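Local coordinates for citrate lyase subunit beta-like protein (Mycobacterium tuberculosis H37Rv, PDB 6ARB) that belongs to the magnesium-dependent HpcH/HpaI aldolase family, is a probable lyase that binds pyruvate and coenzyme A, and may play a role in fatty acid biosynthesis, at residues 70-75 with 97-102; 115-120 with 138-143; 237-242 with 266-271. All blocks are in the same frame, centred on the assembly; numbering follows the deposited sequence.

Contact 1 of 3, residues 70-75 with 97-102. With COA (coenzyme A), chain F.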
loop_
_atom_site.group_PDB
_atom_site.type_symbol
_atom_site.label_atom_id
_atom_site.label_comp_id
_atom_site.label_asym_id
_atom_site.label_seq_id
_atom_site.Cartn_x
_atom_site.Cartn_y
_atom_site.Cartn_z
ATOM N N VAL A 70 0.231 -29.642 6.309
ATOM C CA VAL A 70 0.865 -28.600 7.113
ATOM C C VAL A 70 0.107 -28.571 8.432
ATOM O O VAL A 70 -1.066 -28.915 8.463
ATOM C CB VAL A 70 0.755 -27.224 6.417
ATOM C CG1 VAL A 70 1.260 -26.101 7.333
ATOM C CG2 VAL A 70 1.504 -27.246 5.094
ATOM N N VAL A 71 0.767 -28.206 9.527
ATOM C CA VAL A 71 0.055 -28.066 10.796
ATOM C C VAL A 71 0.086 -26.615 11.281
ATOM O O VAL A 71 1.161 -26.062 11.520
ATOM C CB VAL A 71 0.667 -28.971 11.894
ATOM C CG1 VAL A 71 -0.012 -28.716 13.241
ATOM C CG2 VAL A 71 0.556 -30.434 11.500
ATOM N N ARG A 72 -1.078 -25.987 11.433
ATOM C CA ARG A 72 -1.072 -24.647 12.019
ATOM C C ARG A 72 -1.013 -24.744 13.538
ATOM O O ARG A 72 -1.948 -25.224 14.181
ATOM C CB ARG A 72 -2.270 -23.792 11.583
ATOM C CG ARG A 72 -2.179 -22.371 12.148
ATOM C CD ARG A 72 -3.176 -21.418 11.530
ATOM N NE ARG A 72 -4.524 -21.618 12.055
ATOM C CZ ARG A 72 -5.529 -20.770 11.868
ATOM N NH1 ARG A 72 -5.338 -19.667 11.161
ATOM N NH2 ARG A 72 -6.731 -21.036 12.380
ATOM N N ILE A 73 0.097 -24.294 14.108
ATOM C CA ILE A 73 0.290 -24.349 15.547
ATOM C C ILE A 73 -0.205 -23.046 16.153
ATOM O O ILE A 73 -0.768 -22.214 15.448
ATOM C CB ILE A 73 1.765 -24.574 15.885
ATOM C CG1 ILE A 73 2.638 -23.490 15.236
ATOM C CG2 ILE A 73 2.184 -25.975 15.432
ATOM C CD1 ILE A 73 4.113 -23.576 15.648
ATOM N N ASN A 74 -0.019 -22.872 17.456
ATOM C CA ASN A 74 -0.395 -21.614 18.091
ATOM C C ASN A 74 0.717 -20.565 18.030
ATOM O O ASN A 74 1.846 -20.857 17.631
ATOM C CB ASN A 74 -0.898 -21.849 19.518
ATOM C CG ASN A 74 -2.274 -22.534 19.540
ATOM O OD1 ASN A 74 -3.317 -21.873 19.452
ATOM N ND2 ASN A 74 -2.273 -23.860 19.629
ATOM N N ALA A 75 0.386 -19.339 18.415
ATOM C CA ALA A 75 1.314 -18.219 18.292
ATOM C C ALA A 75 2.564 -18.329 19.178
ATOM O O ALA A 75 2.569 -19.019 20.201
ATOM C CB ALA A 75 0.577 -16.893 18.557
ATOM N N MET A 97 2.454 -23.933 10.179
ATOM C CA MET A 97 1.998 -22.579 9.911
ATOM C C MET A 97 1.932 -21.824 11.224
ATOM O O MET A 97 1.332 -22.300 12.190
ATOM C CB MET A 97 0.617 -22.591 9.248
ATOM C CG MET A 97 0.065 -21.185 9.026
ATOM S SD MET A 97 -1.523 -21.205 8.175
ATOM C CE MET A 97 -1.008 -21.695 6.536
ATOM N N LEU A 98 2.567 -20.657 11.257
ATOM C CA LEU A 98 2.689 -19.860 12.469
ATOM C C LEU A 98 1.706 -18.701 12.409
ATOM O O LEU A 98 1.876 -17.780 11.610
ATOM C CB LEU A 98 4.117 -19.312 12.599
ATOM C CG LEU A 98 4.322 -18.268 13.690
ATOM C CD1 LEU A 98 4.069 -18.879 15.058
ATOM C CD2 LEU A 98 5.733 -17.676 13.604
ATOM N N PRO A 99 0.669 -18.739 13.253
ATOM C CA PRO A 99 -0.287 -17.634 13.245
ATOM C C PRO A 99 0.269 -16.424 13.987
ATOM O O PRO A 99 1.180 -16.562 14.826
ATOM C CB PRO A 99 -1.489 -18.223 13.981
ATOM C CG PRO A 99 -0.876 -19.141 14.957
ATOM C CD PRO A 99 0.372 -19.710 14.320
ATOM N N LYS A 100 -0.267 -15.250 13.656
ATOM C CA LYS A 100 0.152 -13.992 14.267
ATOM C C LYS A 100 1.665 -13.824 14.180
ATOM O O LYS A 100 2.300 -13.339 15.120
ATOM C CB LYS A 100 -0.310 -13.919 15.728
ATOM C CG LYS A 100 -1.828 -13.777 15.908
ATOM C CD LYS A 100 -2.409 -14.998 16.585
ATOM C CE LYS A 100 -3.856 -14.782 16.980
ATOM N NZ LYS A 100 -4.800 -15.560 16.124
ATOM N N ALA A 101 2.247 -14.227 13.050
ATOM C CA ALA A 101 3.678 -14.061 12.836
ATOM C C ALA A 101 4.053 -12.583 12.902
ATOM O O ALA A 101 3.505 -11.762 12.175
ATOM C CB ALA A 101 4.101 -14.669 11.506
ATOM N N GLU A 102 4.995 -12.257 13.784
ATOM C CA GLU A 102 5.306 -10.867 14.076
ATOM C C GLU A 102 6.791 -10.503 14.071
ATOM O O GLU A 102 7.129 -9.324 14.108
ATOM C CB GLU A 102 4.653 -10.460 15.399
ATOM C CG GLU A 102 3.165 -10.211 15.227
ATOM C CD GLU A 102 2.482 -9.761 16.498
ATOM O OE1 GLU A 102 1.389 -9.186 16.385
ATOM O OE2 GLU A 102 3.024 -9.991 17.597
HETATM N N1A COA F . -12.469 -30.436 6.221
HETATM C C2A COA F . -12.920 -31.654 5.864
HETATM N N3A COA F . -14.214 -31.871 5.588
HETATM C C4A COA F . -15.118 -30.870 5.667
HETATM C C5A COA F . -14.695 -29.592 6.037
HETATM C C6A COA F . -13.332 -29.407 6.309
HETATM N N6A COA F . -12.854 -28.051 6.699
HETATM N N7A COA F . -15.781 -28.783 6.039
HETATM C C8A COA F . -16.852 -29.529 5.687
HETATM N N9A COA F . -16.456 -30.793 5.470
HETATM C C1B COA F . -17.298 -31.889 5.054
HETATM C C2B COA F . -18.262 -32.325 6.049
HETATM O O2B COA F . -17.691 -33.324 6.818
HETATM C C3B COA F . -19.295 -32.900 5.238
HETATM O O3B COA F . -18.837 -34.132 4.820
HETATM P P3B COA F . -19.854 -35.229 4.415
HETATM O O7A COA F . -21.252 -34.676 4.559
HETATM O O8A COA F . -19.663 -36.405 5.333
HETATM O O9A COA F . -19.600 -35.641 2.977
HETATM C C4B COA F . -19.370 -32.014 4.086
HETATM O O4B COA F . -18.037 -31.488 3.950
HETATM C C5B COA F . -20.318 -30.936 4.304
HETATM O O5B COA F . -20.343 -30.379 5.554
HETATM P P1A COA F . -21.012 -29.019 5.881
HETATM O O1A COA F . -22.374 -29.291 6.444
HETATM O O2A COA F . -21.141 -28.190 4.634
HETATM O O3A COA F . -20.102 -28.299 6.924
HETATM P P2A COA F . -20.370 -28.297 8.479
HETATM O O4A COA F . -21.735 -27.714 8.770
HETATM O O5A COA F . -20.270 -29.683 9.045
HETATM O O6A COA F . -19.309 -27.408 9.190
HETATM C CBP COA F . -17.438 -25.819 9.177
HETATM C CCP COA F . -18.730 -26.341 8.532
HETATM C CDP COA F . -17.473 -26.056 10.684
HETATM C CEP COA F . -17.243 -24.349 8.906
HETATM C CAP COA F . -16.280 -26.611 8.529
HETATM O OAP COA F . -16.290 -26.325 7.178
HETATM C C9P COA F . -14.896 -26.241 9.028
HETATM O O9P COA F . -14.406 -26.792 10.002
HETATM N N8P COA F . -14.197 -25.214 8.324
HETATM C C7P COA F . -12.847 -24.798 8.734
HETATM C C6P COA F . -12.736 -23.793 9.846
HETATM C C5P COA F . -11.324 -23.469 10.225
HETATM O O5P COA F . -10.462 -24.336 10.104
HETATM N N4P COA F . -11.013 -22.150 10.720
HETATM C C3P COA F . -9.666 -21.849 11.067
HETATM C C2P COA F . -8.867 -21.197 9.960
HETATM S S1P COA F . -9.755 -20.009 8.963
#
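The carbonyl oxygen of Met97 is gripped twice by the neighbouring strand: Ile73 N donates to it at 3.0 Å, nearly along the C=O axis, and the CA-H of Arg72 reaches Met97 O at 3.4 Å. On its other side the same residue gives its N-H to Val71 O at 2.8 Å, so that Met97 bridges Val71 and Ile73. This is the parallel pairing of a beta-alpha-beta unit in the TIM barrel, strands 69-72 and 95-98 being joined through helix 79-88. Pro99 has no N-H with which to continue the pattern; its CD lies 3.0 Å from Ile73 O, a buried carbonyl with no polar partner.

Arg72 and Met97 point to the same face of the sheet, where Leu118 and Phe20 also pack. Two long, flexible side chains suit the place, because the methylenes of Arg72 can lie along the Met97 thioether: Arg72 CD touches Met97 SD at 3.7 Å. A bend at chi3 (77°) then turns the guanidinium toward the substrate. Asp42 holds NE in a salt bridge and NH1 donates to the pyruvate keto oxygen, while Arg72 NH2 lies 3.2 Å from C2P of coenzyme A, the carbon that carries the thiol.

Contact 2 of 3, residues 115-120 with 138-143; sequences VIALVE and VGMMWG. With MG (magnesium ion), chain D; PYR (pyruvic acid), chain E.
Leu118 and Met141 stand side by side on the face of the sheet that looks into the TIM barrel, with Leu118 CD1 resting 3.8 Å from Met141 CG. Met141 is fully extended, so that its slender chain runs past the leucine and brings its methyl beside the pyruvate methyl; Leu118 CD2 lies 4.0 Å from pyruvate O3. On the other face the residues meet the outer helices. Met140, bent twice beyond CB, crosses Val119 obliquely and lays its sulfur 4.1 Å from Ala117 CB; small Ala117 accepts this bulk, while Ile131 and Ile174 pack around Met140. Trp142 sends its ring outward, where NE1 bonds to Asp187.

Five good backbone hydrogen bonds zip the parallel strands together, from Val138 N on Val115 O to Gly143 N on Val119 O. The pairing brings the two strand ends to the active site. Glu120 CG sits between its backbone N and carbonyl carbon (chi1 50°), and the chain then extends to place OE1 2.2 Å from magnesium. Its other oxygen, OE2, takes the N-H of Lys100. Gly143, with no side chain, brings its CA within 3.3 Å of pyruvate O.

Pyruvate chelates magnesium through OXT and O3, and Asp146 and two waters complete six ligands. Coordination of the keto oxygen would probably polarise it, consistent with metal stabilisation of an enolate in an aldolase-type reaction.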
loop_
_atom_site.group_PDB
_atom_site.type_symbol
_atom_site.label_atom_id
_atom_site.label_comp_id
_atom_site.label_asym_id
_atom_site.label_seq_id
_atom_site.Cartn_x
_atom_site.Cartn_y
_atom_site.Cartn_z
ATOM N N VAL A 115 8.518 -23.318 7.757
ATOM C CA VAL A 115 7.489 -22.467 8.338
ATOM C C VAL A 115 6.739 -21.654 7.303
ATOM O O VAL A 115 7.340 -20.964 6.480
ATOM C CB VAL A 115 8.099 -21.515 9.401
ATOM C CG1 VAL A 115 7.033 -20.625 10.037
ATOM C CG2 VAL A 115 8.814 -22.328 10.469
ATOM N N ILE A 116 5.412 -21.741 7.346
ATOM C CA ILE A 116 4.582 -20.794 6.623
ATOM C C ILE A 116 4.105 -19.753 7.629
ATOM O O ILE A 116 3.382 -20.071 8.581
ATOM C CB ILE A 116 3.382 -21.470 5.922
ATOM C CG1 ILE A 116 3.899 -22.524 4.943
ATOM C CG2 ILE A 116 2.545 -20.418 5.176
ATOM C CD1 ILE A 116 2.817 -23.331 4.273
ATOM N N ALA A 117 4.534 -18.514 7.424
ATOM C CA ALA A 117 4.212 -17.446 8.352
ATOM C C ALA A 117 2.888 -16.811 7.960
ATOM O O ALA A 117 2.746 -16.268 6.859
ATOM C CB ALA A 117 5.316 -16.405 8.358
ATOM N N LEU A 118 1.925 -16.891 8.873
ATOM C CA LEU A 118 0.628 -16.258 8.696
ATOM C C LEU A 118 0.631 -14.861 9.322
ATOM O O LEU A 118 0.548 -14.714 10.539
ATOM C CB LEU A 118 -0.455 -17.134 9.340
ATOM C CG LEU A 118 -1.874 -16.562 9.460
ATOM C CD1 LEU A 118 -2.368 -16.020 8.116
ATOM C CD2 LEU A 118 -2.810 -17.640 10.014
ATOM N N VAL A 119 0.754 -13.837 8.484
ATOM C CA VAL A 119 0.779 -12.468 8.970
ATOM C C VAL A 119 -0.637 -11.950 9.065
ATOM O O VAL A 119 -1.341 -11.872 8.057
ATOM C CB VAL A 119 1.602 -11.559 8.030
ATOM C CG1 VAL A 119 1.473 -10.117 8.458
ATOM C CG2 VAL A 119 3.070 -12.009 8.016
ATOM N N GLU A 120 -1.056 -11.589 10.271
ATOM C CA GLU A 120 -2.456 -11.233 10.490
ATOM C C GLU A 120 -2.614 -10.201 11.594
ATOM O O GLU A 120 -3.644 -10.153 12.268
ATOM C CB GLU A 120 -3.265 -12.487 10.823
ATOM C CG GLU A 120 -2.659 -13.361 11.930
ATOM C CD GLU A 120 -3.401 -14.656 12.073
ATOM O OE1 GLU A 120 -4.524 -14.736 11.514
ATOM O OE2 GLU A 120 -2.886 -15.578 12.732
ATOM N N VAL A 138 9.202 -20.771 4.323
ATOM C CA VAL A 138 9.035 -21.267 2.958
ATOM C C VAL A 138 7.767 -20.697 2.325
ATOM O O VAL A 138 7.546 -20.837 1.115
ATOM C CB VAL A 138 8.984 -22.803 2.905
ATOM C CG1 VAL A 138 10.283 -23.391 3.431
ATOM C CG2 VAL A 138 7.788 -23.319 3.695
ATOM N N GLY A 139 6.950 -20.035 3.137
ATOM C CA GLY A 139 5.724 -19.419 2.639
ATOM C C GLY A 139 5.209 -18.305 3.527
ATOM O O GLY A 139 5.553 -18.261 4.703
ATOM N N MET A 140 4.399 -17.404 2.956
ATOM C CA MET A 140 3.742 -16.326 3.709
ATOM C C MET A 140 2.282 -16.330 3.338
ATOM O O MET A 140 1.950 -16.435 2.160
ATOM C CB MET A 140 4.292 -14.956 3.313
ATOM C CG MET A 140 5.782 -14.879 3.321
ATOM S SD MET A 140 6.302 -14.329 4.937
ATOM C CE MET A 140 5.619 -12.661 4.923
ATOM N N MET A 141 1.430 -16.213 4.351
ATOM C CA MET A 141 -0.004 -16.095 4.159
ATOM C C MET A 141 -0.432 -14.831 4.882
ATOM O O MET A 141 0.271 -14.347 5.769
ATOM C CB MET A 141 -0.706 -17.313 4.752
ATOM C CG MET A 141 -2.223 -17.314 4.560
ATOM S SD MET A 141 -2.942 -18.829 5.224
ATOM C CE MET A 141 -4.690 -18.494 4.955
ATOM N N TRP A 142 -1.566 -14.270 4.490
ATOM C CA TRP A 142 -2.125 -13.161 5.242
ATOM C C TRP A 142 -3.545 -13.513 5.718
ATOM O O TRP A 142 -4.234 -14.363 5.125
ATOM C CB TRP A 142 -2.113 -11.889 4.407
ATOM C CG TRP A 142 -3.166 -11.860 3.337
ATOM C CD1 TRP A 142 -3.183 -12.570 2.172
ATOM C CD2 TRP A 142 -4.364 -11.075 3.349
ATOM N NE1 TRP A 142 -4.319 -12.270 1.451
ATOM C CE2 TRP A 142 -5.061 -11.356 2.156
ATOM C CE3 TRP A 142 -4.914 -10.159 4.254
ATOM C CZ2 TRP A 142 -6.282 -10.754 1.846
ATOM C CZ3 TRP A 142 -6.126 -9.559 3.938
ATOM C CH2 TRP A 142 -6.791 -9.859 2.749
ATOM N N GLY A 143 -3.960 -12.893 6.817
ATOM C CA GLY A 143 -5.244 -13.198 7.427
ATOM C C GLY A 143 -5.999 -11.913 7.694
ATOM O O GLY A 143 -5.557 -11.081 8.485
HETATM MG MG MG D . -6.328 -15.825 12.294
HETATM C C PYR E . -7.533 -14.953 9.784
HETATM O O PYR E . -8.057 -14.249 8.809
HETATM O OXT PYR E . -7.556 -14.438 10.984
HETATM C CA PYR E . -6.964 -16.214 9.532
HETATM O O3 PYR E . -6.723 -17.080 10.492
HETATM C CB PYR E . -6.614 -16.603 8.129
HETATM O O HOH W 1 -8.001 -17.013 13.492
HETATM O O HOH W 2 -4.996 -17.169 13.540
#

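Contact 3 of 3, residues 237-242 with 266-271; sequences AWARRV and THAETM
The indole of Trp238 meets Met271 at its edge: the sulfur SD lies in the ring plane, 5.1 Å from the centroid of the six-membered ring and 82° off the ring normal, a Met-aromatic contact. One face of the same ring receives Val242 CG1, set toward the rim and one helical turn on from the tryptophan. Ala268 CB approaches the six-membered ring obliquely, 3.9 Å from Trp238 CZ3. The guanidinium of Arg241, the second flat group, has Trp238 CA over one face, and a salt bridge to Glu256 holds its NE.

Torsions explain the meeting. Trp238 CG is turned opposite the backbone N (chi1 169°), which swings the benzo end of the indole toward the other helix. Met271 stretches out straight beyond CG and crosses the indole at about a right angle, so both sulfur and methyl reach it; the methyl CE comes within 3.8 Å of Trp238 CZ3. A long unbranched thioether suits such a site, since it can fit along a ring edge.

At the centre two alanines let the helices come close. Ala239 and Ala268 have their CA atoms 4.4 Å apart, and Ala239 CB also touches Ala268 O at 3.6 Å. Val242 CG1 closes over Ala268 CB at 3.7 Å. The axes of segments 237-242 and 266-271 pass 8.7 Å apart, crossing at -127°, and no hydrogen bond links the two segments.

Leu243, Leu265 and Leu272 extend the apolar seam along both helices. Helices 233-246 and 262-276 are connected through the small antiparallel hairpin 253-255/258-260, whose Phe255 packs on Val242. These elements follow the last barrel strand, and helix 262-276 also borders a second subunit, where His267 NE2 donates to Glu145 O of that neighbouring chain.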
loop_
_atom_site.group_PDB
_atom_site.type_symbol
_atom_site.label_atom_id
_atom_site.label_comp_id
_atom_site.label_asym_id
_atom_site.label_seq_id
_atom_site.Cartn_x
_atom_site.Cartn_y
_atom_site.Cartn_z
ATOM N N ALA A 237 -5.899 -18.446 -25.606
ATOM C CA ALA A 237 -5.905 -18.128 -27.033
ATOM C C ALA A 237 -4.890 -17.021 -27.343
ATOM O O ALA A 237 -4.067 -17.142 -28.257
ATOM C CB ALA A 237 -7.310 -17.705 -27.467
ATOM N N TRP A 238 -4.959 -15.939 -26.572
ATOM C CA TRP A 238 -4.010 -14.839 -26.728
ATOM C C TRP A 238 -2.544 -15.244 -26.495
ATOM O O TRP A 238 -1.663 -14.872 -27.268
ATOM C CB TRP A 238 -4.371 -13.676 -25.808
ATOM C CG TRP A 238 -3.284 -12.659 -25.749
ATOM C CD1 TRP A 238 -3.063 -11.637 -26.629
ATOM C CD2 TRP A 238 -2.235 -12.587 -24.774
ATOM N NE1 TRP A 238 -1.949 -10.916 -26.245
ATOM C CE2 TRP A 238 -1.421 -11.485 -25.116
ATOM C CE3 TRP A 238 -1.906 -13.347 -23.646
ATOM C CZ2 TRP A 238 -0.302 -11.117 -24.360
ATOM C CZ3 TRP A 238 -0.790 -12.983 -22.897
ATOM C CH2 TRP A 238 -0.003 -11.879 -23.259
ATOM N N ALA A 239 -2.291 -15.983 -25.419
ATOM C CA ALA A 239 -0.945 -16.466 -25.116
ATOM C C ALA A 239 -0.344 -17.268 -26.280
ATOM O O ALA A 239 0.813 -17.069 -26.653
ATOM C CB ALA A 239 -0.955 -17.291 -23.838
ATOM N N ARG A 240 -1.136 -18.166 -26.864
ATOM C CA ARG A 240 -0.701 -18.912 -28.043
ATOM C C ARG A 240 -0.371 -17.981 -29.200
ATOM O O ARG A 240 0.676 -18.112 -29.819
ATOM C CB ARG A 240 -1.775 -19.917 -28.488
ATOM C CG ARG A 240 -2.066 -20.999 -27.466
ATOM C CD ARG A 240 -3.079 -22.032 -27.950
ATOM N NE ARG A 240 -3.382 -22.950 -26.855
ATOM C CZ ARG A 240 -4.494 -22.913 -26.126
ATOM N NH1 ARG A 240 -5.445 -22.027 -26.402
ATOM N NH2 ARG A 240 -4.664 -23.775 -25.132
ATOM N N ARG A 241 -1.265 -17.038 -29.486
ATOM C CA ARG A 241 -1.064 -16.101 -30.590
ATOM C C ARG A 241 0.228 -15.292 -30.433
ATOM O O ARG A 241 1.081 -15.277 -31.324
ATOM C CB ARG A 241 -2.276 -15.155 -30.745
ATOM C CG ARG A 241 -3.561 -15.841 -31.244
ATOM C CD ARG A 241 -4.547 -14.858 -31.893
ATOM N NE ARG A 241 -4.844 -13.701 -31.050
ATOM C CZ ARG A 241 -5.677 -13.715 -30.010
ATOM N NH1 ARG A 241 -6.295 -14.839 -29.665
ATOM N NH2 ARG A 241 -5.879 -12.611 -29.303
ATOM N N VAL A 242 0.364 -14.630 -29.291
ATOM C CA VAL A 242 1.464 -13.698 -29.066
ATOM C C VAL A 242 2.826 -14.390 -29.036
ATOM O O VAL A 242 3.830 -13.822 -29.471
ATOM C CB VAL A 242 1.264 -12.888 -27.755
ATOM C CG1 VAL A 242 1.486 -13.765 -26.522
ATOM C CG2 VAL A 242 2.185 -11.691 -27.733
ATOM N N THR A 266 6.579 -13.460 -21.083
ATOM C CA THR A 266 6.685 -14.268 -19.887
ATOM C C THR A 266 5.307 -14.538 -19.305
ATOM O O THR A 266 5.029 -15.651 -18.863
ATOM C CB THR A 266 7.576 -13.593 -18.844
ATOM O OG1 THR A 266 8.897 -13.471 -19.381
ATOM C CG2 THR A 266 7.608 -14.417 -17.581
ATOM N N HIS A 267 4.452 -13.519 -19.313
ATOM C CA HIS A 267 3.062 -13.660 -18.863
ATOM C C HIS A 267 2.366 -14.781 -19.637
ATOM O O HIS A 267 1.669 -15.625 -19.060
ATOM C CB HIS A 267 2.297 -12.361 -19.097
ATOM C CG HIS A 267 2.788 -11.203 -18.282
ATOM N ND1 HIS A 267 2.264 -9.932 -18.415
ATOM C CD2 HIS A 267 3.765 -11.110 -17.349
ATOM C CE1 HIS A 267 2.894 -9.110 -17.594
ATOM N NE2 HIS A 267 3.813 -9.798 -16.938
ATOM N N ALA A 268 2.560 -14.775 -20.951
ATOM C CA ALA A 268 1.930 -15.743 -21.847
ATOM C C ALA A 268 2.419 -17.160 -21.573
ATOM O O ALA A 268 1.637 -18.128 -21.517
ATOM C CB ALA A 268 2.218 -15.359 -23.293
ATOM N N GLU A 269 3.731 -17.278 -21.404
ATOM C CA GLU A 269 4.330 -18.557 -21.078
ATOM C C GLU A 269 3.791 -19.065 -19.743
ATOM O O GLU A 269 3.538 -20.267 -19.559
ATOM C CB GLU A 269 5.858 -18.417 -21.029
ATOM C CG GLU A 269 6.466 -18.030 -22.383
ATOM C CD GLU A 269 7.954 -17.757 -22.304
ATOM O OE1 GLU A 269 8.521 -17.258 -23.304
ATOM O OE2 GLU A 269 8.549 -18.041 -21.240
ATOM N N THR A 270 3.614 -18.145 -18.808
ATOM C CA THR A 270 3.146 -18.528 -17.492
ATOM C C THR A 270 1.721 -19.047 -17.565
ATOM O O THR A 270 1.381 -20.000 -16.875
ATOM C CB THR A 270 3.286 -17.381 -16.475
ATOM O OG1 THR A 270 4.670 -17.243 -16.138
ATOM C CG2 THR A 270 2.502 -17.686 -15.209
ATOM N N MET A 271 0.900 -18.423 -18.411
ATOM C CA MET A 271 -0.469 -18.881 -18.605
ATOM C C MET A 271 -0.470 -20.300 -19.164
ATOM O O MET A 271 -1.240 -21.155 -18.725
ATOM C CB MET A 271 -1.219 -17.960 -19.570
ATOM C CG MET A 271 -1.567 -16.569 -19.037
ATOM S SD MET A 271 -2.333 -15.681 -20.423
ATOM C CE MET A 271 -2.562 -14.047 -19.717
#

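Overall arrangement
The three contacts follow one another along the chain without interleaving. Contacts 1 and 2, with centres 8 Å apart, belong to one closed barrel sheet of eight parallel strands and meet through its adjacent strands 95-98 and 114-119; together they bring Arg72 and Glu120 to the same substrate and magnesium site. Contact 3 lies among the C-terminal helices, its centre 37 Å from contact 1 and 30 Å from contact 2, with nearest atoms about 22 and 17 Å away. Contacts 1 and 2 thus build the metal and substrate site of their own subunit, and segment 266-271 reaches another subunit of the homotrimer, where His267 bonds to Glu145, the residue before that subunit's metal ligand Asp146.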